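Local atomic coordinates of uncharacterized protein (Bombyx mori, PDB entry 5AZ0), a protein that probably reduces carbonyl groups of aldehydes and ketones to alcohols with a nicotinamide cofactor, as aldo-keto reductases of the TIM-barrel type do. Residues F9-N13 with P192-N196; L133-H137 with T156-F160; W138-I142 with P315-Q319; F177-K183 with D208-C213; F310-R314 with P325-V329. All blocks are in the same frame, centred on the assembly; numbering follows the deposited sequence.

Interaction 1: residues F9-N13 with P192-N196; sequences FKLNN and PPAVN
Asn12, the residue most covered here, reaches from the turn of an N-terminal hairpin to the loop that leads into a barrel strand. Residues 9-10 end the first hairpin strand and 11-13 are turn, with Asn12 near phi/psi -74/7. Opposite, Pro192 and Pro193 run extended, Ala194 kinks at -83/-37, and strand geometry resumes at Val195. The closest CA pair is Asn12 with Ala194, 5.8 Å apart. With chi1 in p, the amide of Asn12 faces the proline-rich loop: ND2 donates to Pro193 O at 2.9 Å, and OD1 lies 3.3 Å from Ala194 CA. Two waters extend this polar link. One donates to both Asn12 OD1 and Pro192 O, at 2.7 Å each; the other accepts from Asn12 N (2.9 Å) and donates to Ala194 O (2.6 Å). Ala194 also meets Leu11, whose m,t side chain puts CD1 4.3 Å from Ala194 CB and CD2 3.7 Å from Ala194 O. Leu11 CD2 further packs on Val195 CG1 at 3.8 Å. Such a hairpin closing the N-terminal end of the barrel is a hallmark of aldo-keto reductases. Leu11 also leans on Ile17 of strand 16-18, Pro193 backs onto Met182 and Leu185 of helix 179-188, and the Val195 side chain meets Leu133 and Leu135 of strand 133-136.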
# COMPACT_ATOMS: atom_id res chain seq x y z
N PHE A 9 -8.69 -9.18 7.52
CA PHE A 9 -7.72 -9.48 8.60
C PHE A 9 -7.97 -8.58 9.78
O PHE A 9 -8.62 -7.56 9.64
CB PHE A 9 -6.31 -9.35 8.09
CG PHE A 9 -5.97 -10.29 6.91
CD1 PHE A 9 -6.45 -11.58 6.84
CD2 PHE A 9 -5.08 -9.91 5.96
CE1 PHE A 9 -6.08 -12.42 5.79
CE2 PHE A 9 -4.72 -10.71 4.91
CZ PHE A 9 -5.20 -11.97 4.84
N LYS A 10 -7.55 -9.01 10.96
CA LYS A 10 -7.74 -8.28 12.18
C LYS A 10 -6.45 -7.50 12.48
O LYS A 10 -5.36 -8.04 12.46
CB LYS A 10 -8.05 -9.24 13.32
CG LYS A 10 -9.13 -10.33 13.07
CD LYS A 10 -10.40 -9.69 12.60
CE LYS A 10 -11.68 -10.51 12.96
NZ LYS A 10 -12.77 -9.49 13.30
N LEU A 11 -6.57 -6.24 12.81
CA LEU A 11 -5.42 -5.43 13.22
C LEU A 11 -5.20 -5.50 14.72
O LEU A 11 -6.08 -5.86 15.48
CB LEU A 11 -5.65 -3.97 12.84
CG LEU A 11 -5.80 -3.68 11.34
CD1 LEU A 11 -6.24 -2.23 11.20
CD2 LEU A 11 -4.53 -4.02 10.60
N ASN A 12 -4.01 -5.09 15.14
CA ASN A 12 -3.63 -5.09 16.57
C ASN A 12 -4.24 -4.02 17.40
O ASN A 12 -3.95 -3.89 18.61
CB ASN A 12 -2.10 -5.04 16.70
CG ASN A 12 -1.49 -3.76 16.14
OD1 ASN A 12 -2.21 -2.85 15.65
ND2 ASN A 12 -0.17 -3.74 16.09
N ASN A 13 -5.17 -3.28 16.81
CA ASN A 13 -5.99 -2.35 17.56
C ASN A 13 -7.49 -2.68 17.64
O ASN A 13 -8.29 -1.81 18.03
CB ASN A 13 -5.86 -0.97 16.91
CG ASN A 13 -6.71 -0.84 15.64
OD1 ASN A 13 -7.06 -1.81 15.00
ND2 ASN A 13 -7.03 0.38 15.29
N PRO A 192 1.59 0.67 19.04
CA PRO A 192 2.33 0.10 17.92
C PRO A 192 1.68 0.38 16.57
O PRO A 192 0.48 0.57 16.53
CB PRO A 192 2.30 -1.39 18.21
CG PRO A 192 0.97 -1.56 18.85
CD PRO A 192 0.70 -0.34 19.66
N PRO A 193 2.45 0.36 15.49
CA PRO A 193 1.86 0.43 14.19
C PRO A 193 0.96 -0.76 13.96
O PRO A 193 1.27 -1.89 14.41
CB PRO A 193 3.04 0.34 13.27
CG PRO A 193 4.10 -0.44 14.07
CD PRO A 193 3.90 0.09 15.44
N ALA A 194 -0.13 -0.50 13.23
CA ALA A 194 -1.07 -1.50 12.85
C ALA A 194 -0.61 -2.25 11.63
O ALA A 194 -0.94 -3.42 11.47
CB ALA A 194 -2.43 -0.85 12.59
N VAL A 195 0.02 -1.54 10.69
CA VAL A 195 0.48 -2.17 9.52
C VAL A 195 1.88 -1.67 9.18
O VAL A 195 2.28 -0.60 9.61
CB VAL A 195 -0.45 -1.94 8.26
CG1 VAL A 195 -1.93 -2.19 8.54
CG2 VAL A 195 -0.25 -0.61 7.66
N ASN A 196 2.54 -2.41 8.31
CA ASN A 196 3.73 -1.97 7.57
C ASN A 196 3.41 -2.27 6.19
O ASN A 196 3.19 -3.45 5.81
CB ASN A 196 5.00 -2.74 8.00
CG ASN A 196 6.29 -2.19 7.36
OD1 ASN A 196 6.33 -1.09 6.84
ND2 ASN A 196 7.36 -2.99 7.41
O HOH W 1 -2.09 -0.25 16.53
O HOH W 2 -1.95 -5.19 13.12

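Interaction 2: residues L133-H137 with T156-F160; sequences LVLMH and TWRGF
Strand 133-136 runs almost antiparallel to helix 156-160, at 173° with the axes 9.8 Å apart, as a strand and the helix that follows it do in the beta-alpha-beta unit of a TIM barrel. The CA register pairs Val134 with Phe160 (8.0 Å) and Met136 with Trp157 (8.1 Å). Val134, chi1 p, offers CG1 to Phe160 CE2 at 4.0 Å, while Val134 O lies 3.6 Å from Phe160 CE2, at the ring edge. Leu135 has its CA-to-CB bond away from the helix and meets it by backbone, Leu135 C being 3.4 Å from Phe160 CE2. Met136 points toward the helix and is the residue most covered. Its N and CB stand 3.3 and 3.8 Å from Phe160 CZ, and its t,t,m chain carries CE to Thr156 CB (3.8 Å) and to the edge of the indole at Trp157 CE3 (4.0 Å). Phe160 (chi1 m) thus lies against the strand backbone, and no hydrogen bond crosses this buried, apolar interface. Thr156 OG1 is hydrogen-bonded to His110 O and Trp157 NE1 to Val191 O. On the sheet, strand 133-136 runs between strands 100-105 and 172-175; Ile172 of the latter touches Val134, Trp157 and Phe160, and Leu133 and Leu135 meet Val195 of strand 195-199.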
# COMPACT_ATOMS: atom_id res chain seq x y z
N LEU A 133 -7.08 4.46 8.47
CA LEU A 133 -5.68 4.20 8.68
C LEU A 133 -4.85 5.37 8.10
O LEU A 133 -5.13 5.83 7.00
CB LEU A 133 -5.31 2.86 8.01
CG LEU A 133 -3.81 2.52 8.01
CD1 LEU A 133 -3.30 2.29 9.45
CD2 LEU A 133 -3.65 1.24 7.19
N VAL A 134 -3.84 5.84 8.84
CA VAL A 134 -2.88 6.76 8.25
C VAL A 134 -1.46 6.20 8.44
O VAL A 134 -1.13 5.75 9.54
CB VAL A 134 -3.07 8.17 8.81
CG1 VAL A 134 -2.76 8.28 10.29
CG2 VAL A 134 -2.22 9.19 8.04
N LEU A 135 -0.66 6.27 7.40
CA LEU A 135 0.73 5.81 7.38
C LEU A 135 1.77 6.91 7.23
O LEU A 135 1.57 7.93 6.56
CB LEU A 135 0.94 4.85 6.22
CG LEU A 135 -0.09 3.75 6.04
CD1 LEU A 135 0.17 2.92 4.77
CD2 LEU A 135 -0.14 2.85 7.26
N MET A 136 2.91 6.65 7.85
CA MET A 136 4.16 7.28 7.52
C MET A 136 4.65 6.73 6.22
O MET A 136 5.01 5.54 6.09
CB MET A 136 5.14 7.14 8.67
CG MET A 136 6.34 8.13 8.54
SD MET A 136 7.65 7.84 9.75
CE MET A 136 6.79 7.54 11.31
N HIS A 137 4.51 7.54 5.15
CA HIS A 137 4.73 7.04 3.79
C HIS A 137 6.16 6.46 3.61
O HIS A 137 6.31 5.41 3.04
CB HIS A 137 4.45 8.11 2.78
CG HIS A 137 4.00 7.61 1.47
ND1 HIS A 137 3.05 8.27 0.72
CD2 HIS A 137 4.31 6.50 0.77
CE1 HIS A 137 2.82 7.60 -0.39
NE2 HIS A 137 3.56 6.50 -0.38
N THR A 156 8.47 11.56 14.53
CA THR A 156 7.29 11.58 13.68
C THR A 156 6.12 10.77 14.28
O THR A 156 4.98 11.23 14.28
CB THR A 156 7.62 11.08 12.30
OG1 THR A 156 8.83 11.71 11.87
CG2 THR A 156 6.46 11.37 11.34
N TRP A 157 6.45 9.65 14.89
CA TRP A 157 5.51 8.71 15.40
C TRP A 157 4.77 9.28 16.54
O TRP A 157 3.57 9.03 16.64
CB TRP A 157 6.21 7.39 15.75
CG TRP A 157 5.19 6.29 16.05
CD1 TRP A 157 4.88 5.77 17.24
CD2 TRP A 157 4.35 5.66 15.10
NE1 TRP A 157 3.90 4.80 17.10
CE2 TRP A 157 3.58 4.70 15.79
CE3 TRP A 157 4.18 5.81 13.72
CZ2 TRP A 157 2.60 3.92 15.15
CZ3 TRP A 157 3.25 4.98 13.07
CH2 TRP A 157 2.46 4.08 13.79
N ARG A 158 5.39 10.15 17.33
CA ARG A 158 4.63 10.85 18.37
C ARG A 158 3.45 11.65 17.78
O ARG A 158 2.41 11.74 18.38
CB ARG A 158 5.46 11.82 19.24
CG ARG A 158 6.54 11.17 20.12
CD ARG A 158 7.31 12.12 21.13
NE ARG A 158 8.72 12.39 20.74
CZ ARG A 158 9.74 11.48 20.69
NH1 ARG A 158 9.59 10.20 21.03
NH2 ARG A 158 10.95 11.87 20.27
N GLY A 159 3.66 12.28 16.65
CA GLY A 159 2.61 12.99 15.94
C GLY A 159 1.56 12.01 15.47
O GLY A 159 0.38 12.34 15.54
N PHE A 160 1.94 10.81 14.99
CA PHE A 160 0.90 9.79 14.60
C PHE A 160 0.09 9.40 15.83
O PHE A 160 -1.13 9.35 15.77
CB PHE A 160 1.51 8.55 13.92
CG PHE A 160 1.78 8.75 12.48
CD1 PHE A 160 2.77 9.59 12.05
CD2 PHE A 160 0.99 8.14 11.55
CE1 PHE A 160 2.99 9.82 10.71
CE2 PHE A 160 1.19 8.35 10.23
CZ PHE A 160 2.17 9.22 9.81

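Interaction 3: residues W138-I142 with P315-Q319; sequences WPMSI and PLFWQ
This is a buried, wholly apolar contact between two loops: 138-142, which leaves the C-terminal end of strand 133-136, and the loop 315-319, from the tail after helix 297-304. Trp318 is at its heart, the last residue of a short 3-10 turn (316-318) held by Trp318 N to Pro315 O at 3.0 Å. Three side chains of the mostly extended loop 138-142 reach it, those of alternate residues. The Trp318 six-membered ring directs its edge at the face of the Trp138 five-membered ring, centroids 4.8 Å apart and planes at 61°, an edge-to-face stack with Trp318 CZ3 3.5 Å from Trp138 CE2. Met140, folded m,p,p, brings CE within 3.4 Å of Trp318 CE3. Ile142, m,t, sets CD1 3.6 Å from Trp318 CD1. At the far end of the Trp138 indole, CH2 meets Pro315 CG at 3.8 Å. The nearest CA atoms, Met140 and Trp318, are 8.3 Å apart. In aldo-keto reductases the C-terminal loops fold over the active-site end of the barrel and help shape the substrate pocket. Trp138 also meets the ring of Trp106, just beyond strand 100-105, while Gln107 touches Trp138 and Trp318 and is hydrogen-bonded by backbone to Ile142.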
# COMPACT_ATOMS: atom_id res chain seq x y z
N TRP A 138 7.17 7.15 4.16
CA TRP A 138 8.55 6.66 4.19
C TRP A 138 9.17 7.08 5.47
O TRP A 138 8.73 8.04 6.08
CB TRP A 138 9.41 7.24 3.06
CG TRP A 138 8.96 6.79 1.76
CD1 TRP A 138 7.92 7.28 1.04
CD2 TRP A 138 9.52 5.72 0.97
NE1 TRP A 138 7.81 6.60 -0.18
CE2 TRP A 138 8.76 5.62 -0.22
CE3 TRP A 138 10.61 4.86 1.14
CZ2 TRP A 138 9.04 4.67 -1.21
CZ3 TRP A 138 10.89 3.90 0.15
CH2 TRP A 138 10.10 3.81 -1.01
N PRO A 139 10.22 6.35 5.90
CA PRO A 139 10.89 6.67 7.15
C PRO A 139 11.82 7.92 7.07
O PRO A 139 12.22 8.49 8.12
CB PRO A 139 11.66 5.35 7.46
CG PRO A 139 11.87 4.73 6.17
CD PRO A 139 10.68 5.07 5.33
N MET A 140 12.15 8.37 5.86
CA MET A 140 13.03 9.55 5.68
C MET A 140 12.23 10.85 5.94
O MET A 140 11.01 10.92 5.72
CB MET A 140 13.65 9.61 4.28
CG MET A 140 14.31 8.34 3.85
SD MET A 140 13.27 7.16 2.99
CE MET A 140 12.66 7.96 1.51
N SER A 141 12.96 11.85 6.42
CA SER A 141 12.51 13.19 6.65
C SER A 141 13.30 14.13 5.72
O SER A 141 14.47 14.38 5.98
CB SER A 141 12.77 13.55 8.08
OG SER A 141 14.19 13.63 8.37
N ILE A 142 12.64 14.58 4.68
CA ILE A 142 13.20 15.34 3.58
C ILE A 142 12.38 16.60 3.25
O ILE A 142 11.18 16.49 2.89
CB ILE A 142 13.29 14.48 2.29
CG1 ILE A 142 14.06 13.18 2.64
CG2 ILE A 142 13.98 15.22 1.15
CD1 ILE A 142 14.18 12.20 1.52
N PRO A 315 13.91 3.63 -5.15
CA PRO A 315 14.11 5.00 -5.57
C PRO A 315 15.53 5.45 -5.20
O PRO A 315 15.78 5.88 -4.08
CB PRO A 315 12.99 5.75 -4.81
CG PRO A 315 12.70 4.90 -3.63
CD PRO A 315 13.02 3.49 -3.99
N LEU A 316 16.44 5.38 -6.19
CA LEU A 316 17.88 5.57 -5.92
C LEU A 316 18.21 6.94 -5.46
O LEU A 316 19.08 7.09 -4.60
CB LEU A 316 18.73 5.20 -7.16
CG LEU A 316 18.64 3.67 -7.40
CD1 LEU A 316 18.95 3.32 -8.84
CD2 LEU A 316 19.46 2.84 -6.38
N PHE A 317 17.46 7.95 -5.92
CA PHE A 317 17.59 9.34 -5.39
C PHE A 317 17.43 9.50 -3.89
O PHE A 317 17.88 10.47 -3.37
CB PHE A 317 16.66 10.33 -6.09
CG PHE A 317 15.28 9.79 -6.34
CD1 PHE A 317 14.30 9.88 -5.35
CD2 PHE A 317 14.96 9.25 -7.56
CE1 PHE A 317 13.03 9.38 -5.58
CE2 PHE A 317 13.69 8.75 -7.79
CZ PHE A 317 12.72 8.80 -6.79
N TRP A 318 16.83 8.51 -3.17
CA TRP A 318 16.77 8.63 -1.71
C TRP A 318 17.85 7.93 -0.93
O TRP A 318 17.92 8.13 0.30
CB TRP A 318 15.36 8.20 -1.20
CG TRP A 318 14.25 9.19 -1.56
CD1 TRP A 318 14.36 10.57 -1.66
CD2 TRP A 318 12.88 8.88 -1.84
NE1 TRP A 318 13.14 11.11 -1.97
CE2 TRP A 318 12.22 10.12 -2.10
CE3 TRP A 318 12.14 7.71 -1.86
CZ2 TRP A 318 10.87 10.19 -2.39
CZ3 TRP A 318 10.76 7.78 -2.15
CH2 TRP A 318 10.15 9.05 -2.41
N GLN A 319 18.70 7.14 -1.59
CA GLN A 319 19.83 6.43 -0.87
C GLN A 319 20.66 7.25 0.07
O GLN A 319 20.94 6.78 1.17
CB GLN A 319 20.81 5.71 -1.79
CG GLN A 319 20.18 4.64 -2.67
CD GLN A 319 21.19 3.64 -3.27
OE1 GLN A 319 20.83 2.48 -3.55
NE2 GLN A 319 22.43 4.09 -3.49

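Interaction 4: residues F177-K183 with D208-C213; sequences FNIEQMK and DLVDYC. With ACT (acetate ion), chain J.
The Tyr212 hydroxyl comes to rest on carbon atoms of Lys183: its OH lies 3.2 Å from Lys183 CA and 3.3 Å from Lys183 CB, and no hydrogen bond joins the two segments. Helix 179-183 and helix 208-213 run nearly parallel, 15° apart in direction with axes 10.3 Å apart; CA register pairs Ile179 with Leu209 (5.4 Å) and Met182 with Cys213 (7.8 Å). Tyr212 (chi1 t) points toward the first helix, its CE2 4.0 Å from Met182 CB, and Ile179 (t,t) extends CD1 to 3.6 Å from Tyr212 CB. Leu209 (t,p) wedges against the start of helix 179-183, CD2 3.5 Å from Phe177 O and CD1 3.7 Å from Ile179 N and 4.2 Å from Met182 CG. Met182 CG also nears Cys213 SG at 4.3 Å. These are successive outer helices of the TIM barrel, one before and one after strand 195-199, whose Asn196 touches Met182, Leu209 and Cys213. A capping box opens the first helix: Gln181 N donates to Asn178 OD1 (2.7 Å) and Asn178 N to Gln181 OE1 (2.9 Å). The same two side chains reach the C-terminal tail, Asn178 ND2 to Pro325 O and Gln181 NE2 to Asn323 O. Near the start of the second helix, Asp208 N donates to an acetate O at 2.8 Å, an ion probably from the crystallisation liquor.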
# COMPACT_ATOMS: atom_id res chain seq x y z
N PHE A 177 9.20 0.45 6.10
CA PHE A 177 10.08 0.35 7.23
C PHE A 177 10.79 -1.01 7.04
O PHE A 177 10.12 -2.02 6.73
CB PHE A 177 9.31 0.39 8.56
CG PHE A 177 9.13 1.78 9.14
CD1 PHE A 177 8.73 2.82 8.35
CD2 PHE A 177 9.39 2.02 10.46
CE1 PHE A 177 8.65 4.09 8.88
CE2 PHE A 177 9.28 3.25 11.01
CZ PHE A 177 8.93 4.31 10.20
N ASN A 178 12.11 -1.06 7.26
CA ASN A 178 12.81 -2.34 7.20
C ASN A 178 12.75 -2.99 8.59
O ASN A 178 12.21 -2.43 9.52
CB ASN A 178 14.26 -2.17 6.68
CG ASN A 178 15.13 -1.34 7.60
OD1 ASN A 178 14.95 -1.31 8.83
ND2 ASN A 178 16.02 -0.59 7.01
N ILE A 179 13.38 -4.16 8.77
CA ILE A 179 13.17 -4.94 9.97
C ILE A 179 13.79 -4.26 11.14
O ILE A 179 13.22 -4.25 12.26
CB ILE A 179 13.68 -6.41 9.77
CG1 ILE A 179 13.29 -7.28 10.96
CG2 ILE A 179 15.23 -6.48 9.47
CD1 ILE A 179 13.54 -8.78 10.68
N GLU A 180 14.92 -3.56 10.91
CA GLU A 180 15.61 -2.79 11.94
C GLU A 180 14.75 -1.61 12.41
O GLU A 180 14.61 -1.30 13.59
CB GLU A 180 16.98 -2.27 11.36
CG GLU A 180 18.06 -3.33 11.05
CD GLU A 180 18.01 -3.99 9.66
OE1 GLU A 180 17.18 -3.63 8.81
OE2 GLU A 180 18.82 -4.92 9.41
N GLN A 181 14.21 -0.89 11.43
CA GLN A 181 13.27 0.26 11.76
C GLN A 181 12.00 -0.23 12.51
O GLN A 181 11.58 0.34 13.52
CB GLN A 181 12.92 0.98 10.48
CG GLN A 181 14.15 1.71 9.90
CD GLN A 181 13.96 2.16 8.50
OE1 GLN A 181 13.24 1.53 7.73
NE2 GLN A 181 14.58 3.29 8.14
N MET A 182 11.48 -1.38 12.08
CA MET A 182 10.30 -1.95 12.78
C MET A 182 10.59 -2.31 14.19
O MET A 182 9.81 -1.98 15.15
CB MET A 182 9.78 -3.16 12.01
CG MET A 182 9.11 -2.80 10.66
SD MET A 182 7.60 -1.77 10.91
CE MET A 182 6.74 -2.62 12.21
N LYS A 183 11.74 -2.95 14.36
CA LYS A 183 12.15 -3.32 15.75
C LYS A 183 12.34 -2.11 16.70
O LYS A 183 11.87 -2.06 17.87
CB LYS A 183 13.39 -4.23 15.67
CG LYS A 183 14.06 -4.50 16.99
CD LYS A 183 15.04 -5.68 16.96
CE LYS A 183 15.43 -6.07 18.41
NZ LYS A 183 16.40 -7.22 18.52
N ASP A 208 11.79 -12.53 5.86
CA ASP A 208 12.18 -12.21 7.25
C ASP A 208 11.37 -11.01 7.76
O ASP A 208 10.93 -11.01 8.90
CB ASP A 208 13.69 -11.87 7.38
CG ASP A 208 14.60 -13.11 7.24
OD1 ASP A 208 14.10 -14.22 7.18
OD2 ASP A 208 15.82 -12.95 7.09
N LEU A 209 11.25 -9.98 6.93
CA LEU A 209 10.47 -8.77 7.34
C LEU A 209 8.96 -9.13 7.59
O LEU A 209 8.43 -8.85 8.65
CB LEU A 209 10.66 -7.65 6.33
CG LEU A 209 9.90 -6.29 6.56
CD1 LEU A 209 10.16 -5.77 7.94
CD2 LEU A 209 10.27 -5.31 5.42
N VAL A 210 8.40 -9.96 6.73
CA VAL A 210 7.00 -10.38 6.92
C VAL A 210 6.85 -11.18 8.20
O VAL A 210 5.94 -10.94 8.98
CB VAL A 210 6.51 -11.15 5.69
CG1 VAL A 210 5.17 -11.85 5.92
CG2 VAL A 210 6.42 -10.22 4.50
N ASP A 211 7.75 -12.13 8.43
CA ASP A 211 7.69 -12.97 9.60
C ASP A 211 7.84 -12.15 10.84
O ASP A 211 7.15 -12.35 11.80
CB ASP A 211 8.80 -14.08 9.56
CG ASP A 211 8.54 -15.17 8.51
OD1 ASP A 211 7.42 -15.29 7.94
OD2 ASP A 211 9.49 -15.90 8.20
N TYR A 212 8.78 -11.22 10.81
CA TYR A 212 8.97 -10.35 11.98
C TYR A 212 7.68 -9.54 12.29
O TYR A 212 7.22 -9.41 13.46
CB TYR A 212 10.17 -9.39 11.77
CG TYR A 212 10.40 -8.53 13.00
CD1 TYR A 212 11.00 -9.08 14.16
CD2 TYR A 212 9.97 -7.25 13.06
CE1 TYR A 212 11.18 -8.31 15.30
CE2 TYR A 212 10.10 -6.48 14.21
CZ TYR A 212 10.70 -7.00 15.31
OH TYR A 212 10.81 -6.19 16.42
N CYS A 213 7.12 -8.96 11.25
CA CYS A 213 5.83 -8.16 11.44
C CYS A 213 4.72 -9.01 12.01
O CYS A 213 4.10 -8.65 13.01
CB CYS A 213 5.42 -7.46 10.12
SG CYS A 213 6.56 -6.05 9.65
C ACT J . 13.82 -12.31 2.83
O ACT J . 13.89 -12.57 4.03
OXT ACT J . 13.75 -11.12 2.54
CH3 ACT J . 13.72 -13.33 1.72

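Interaction 5: residues F310-R314 with P325-V329; sequences FRTVR and PFDVV. With ACT (acetate ion), chain G; ACT (acetate ion), chain D.
Stacking leads: the Arg311 guanidinium lies flat on the ring of Phe326, centres 3.9 Å apart and planes at 15°. The same pair is cation-pi, with Arg311 CZ 3.9 Å from the Phe326 centroid, and CH-pi, with Arg311 CD 4.0 Å from it. Arg311 adopts t,t,m and Phe326 has chi1 m. Ordinary contact adds Val313 O at 3.6 Å from Phe326 CE2 and Arg314 NH1 at 4.1 Å from Phe326 CB. Both segments are irregular, with the CA atoms of Arg314 and Phe326 nearest at 7.7 Å, and belong to the C-terminal tail that, in aldo-keto reductases, lies beyond the barrel helices and contributes to the substrate pocket. Here it makes a surface contact, tied to the barrel where Glu199 accepts from Thr312 N and Val313 N. Water mediates the polar link: it accepts from Arg314 NH1 (3.1 Å) and donates to Asp327 O (2.7 Å). Two acetates, probably from the crystallisation liquor, bind here. One takes Arg314 NE on OXT (2.6 Å), and on O both Arg314 NH2 (2.9 Å) and Arg311 N (3.1 Å), with its CH3 over a face of the Phe310 ring; the second accepts from Arg311 NH1.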
# COMPACT_ATOMS: atom_id res chain seq x y z
N PHE A 310 14.81 -9.32 -6.28
CA PHE A 310 14.63 -8.22 -7.25
C PHE A 310 13.50 -7.23 -6.79
O PHE A 310 12.33 -7.62 -6.68
CB PHE A 310 14.23 -8.80 -8.62
CG PHE A 310 14.19 -7.77 -9.72
CD1 PHE A 310 13.05 -7.00 -9.95
CD2 PHE A 310 15.32 -7.54 -10.53
CE1 PHE A 310 13.04 -5.98 -10.93
CE2 PHE A 310 15.32 -6.55 -11.52
CZ PHE A 310 14.19 -5.76 -11.72
N ARG A 311 13.86 -5.99 -6.53
CA ARG A 311 12.98 -5.00 -5.95
C ARG A 311 12.48 -4.08 -7.09
O ARG A 311 13.27 -3.41 -7.75
CB ARG A 311 13.75 -4.22 -4.91
CG ARG A 311 12.88 -3.24 -4.16
CD ARG A 311 13.72 -2.48 -3.19
NE ARG A 311 14.11 -3.30 -2.06
CZ ARG A 311 13.33 -3.62 -1.02
NH1 ARG A 311 12.05 -3.20 -0.95
NH2 ARG A 311 13.84 -4.39 -0.03
N THR A 312 11.19 -4.16 -7.36
CA THR A 312 10.54 -3.35 -8.40
C THR A 312 10.63 -1.86 -8.12
O THR A 312 10.83 -1.10 -9.03
CB THR A 312 9.08 -3.78 -8.54
OG1 THR A 312 9.03 -5.18 -8.90
CG2 THR A 312 8.37 -2.92 -9.56
N VAL A 313 10.52 -1.46 -6.84
CA VAL A 313 10.47 -0.01 -6.45
C VAL A 313 11.68 0.38 -5.60
O VAL A 313 11.74 0.06 -4.41
CB VAL A 313 9.14 0.34 -5.71
CG1 VAL A 313 9.12 1.80 -5.24
CG2 VAL A 313 7.92 0.07 -6.60
N ARG A 314 12.66 1.04 -6.21
CA ARG A 314 13.96 1.29 -5.54
C ARG A 314 14.37 2.67 -5.93
O ARG A 314 14.99 2.91 -6.94
CB ARG A 314 15.03 0.24 -5.92
CG ARG A 314 16.37 0.45 -5.17
CD ARG A 314 17.50 -0.48 -5.68
NE ARG A 314 17.21 -1.88 -5.39
CZ ARG A 314 17.50 -2.53 -4.27
NH1 ARG A 314 18.12 -1.93 -3.28
NH2 ARG A 314 17.19 -3.81 -4.16
N PRO A 325 15.50 2.99 3.56
CA PRO A 325 15.29 1.68 4.18
C PRO A 325 15.98 0.52 3.50
O PRO A 325 16.21 -0.47 4.14
CB PRO A 325 13.75 1.49 4.10
CG PRO A 325 13.36 2.30 2.90
CD PRO A 325 14.28 3.51 2.88
N PHE A 326 16.27 0.64 2.22
CA PHE A 326 16.75 -0.48 1.46
C PHE A 326 18.30 -0.57 1.45
O PHE A 326 18.99 0.38 1.87
CB PHE A 326 16.20 -0.39 0.04
CG PHE A 326 14.73 -0.09 -0.06
CD1 PHE A 326 13.79 -0.69 0.82
CD2 PHE A 326 14.26 0.80 -1.02
CE1 PHE A 326 12.44 -0.42 0.70
CE2 PHE A 326 12.92 1.07 -1.14
CZ PHE A 326 12.01 0.45 -0.28
N ASP A 327 18.82 -1.69 0.97
CA ASP A 327 20.30 -1.88 0.83
C ASP A 327 20.82 -0.86 -0.15
O ASP A 327 20.19 -0.63 -1.14
CB ASP A 327 20.67 -3.32 0.35
CG ASP A 327 20.55 -4.37 1.49
OD1 ASP A 327 20.56 -4.00 2.70
OD2 ASP A 327 20.44 -5.58 1.17
N VAL A 328 21.92 -0.20 0.17
CA VAL A 328 22.46 0.84 -0.70
C VAL A 328 23.36 0.21 -1.79
O VAL A 328 24.12 -0.69 -1.51
CB VAL A 328 23.24 1.85 0.19
CG1 VAL A 328 23.91 2.97 -0.62
CG2 VAL A 328 22.28 2.48 1.22
N VAL A 329 23.22 0.65 -3.03
CA VAL A 329 24.14 0.35 -4.12
C VAL A 329 25.21 1.45 -4.14
O VAL A 329 24.91 2.60 -4.41
CB VAL A 329 23.42 0.29 -5.47
CG1 VAL A 329 24.40 -0.05 -6.60
CG2 VAL A 329 22.29 -0.76 -5.44
C ACT G . 16.58 -4.21 -7.69
O ACT G . 16.78 -5.09 -6.78
OXT ACT G . 16.36 -2.97 -7.56
CH3 ACT G . 16.54 -4.67 -9.08
C ACT D . 11.35 -2.78 3.00
O ACT D . 10.73 -2.97 1.83
OXT ACT D . 10.95 -2.05 3.95
CH3 ACT D . 12.67 -3.41 3.36
O HOH W 3 18.92 1.08 -2.87

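Interactions 2 and 4 lie in the barrel wall, and interaction 1 joins the hairpin to it; interaction 3 joins a barrel loop to the C-terminal tail, and interaction 5 lies within the tail. Interactions 1 and 2 meet where Val195 CG2 packs on Leu135 CD2 (3.5 Å), and 1 and 4 where Asn196 ND2 lies 3.0 Å from Phe177 O, a probable hydrogen bond. Met136 SD to Phe177 CZ (3.8 Å) joins 2 and 4. Interaction 3 touches 4 through Pro139 CB and Phe177 CE1 (3.6 Å). Interactions 3 and 5, centres about 11 Å apart, share Trp138 CZ3 on Phe326 CZ (3.6 Å), at the end of the barrel where aldo-keto reductases bind substrate; interaction 1 is about 25 Å from interaction 5, centre to centre.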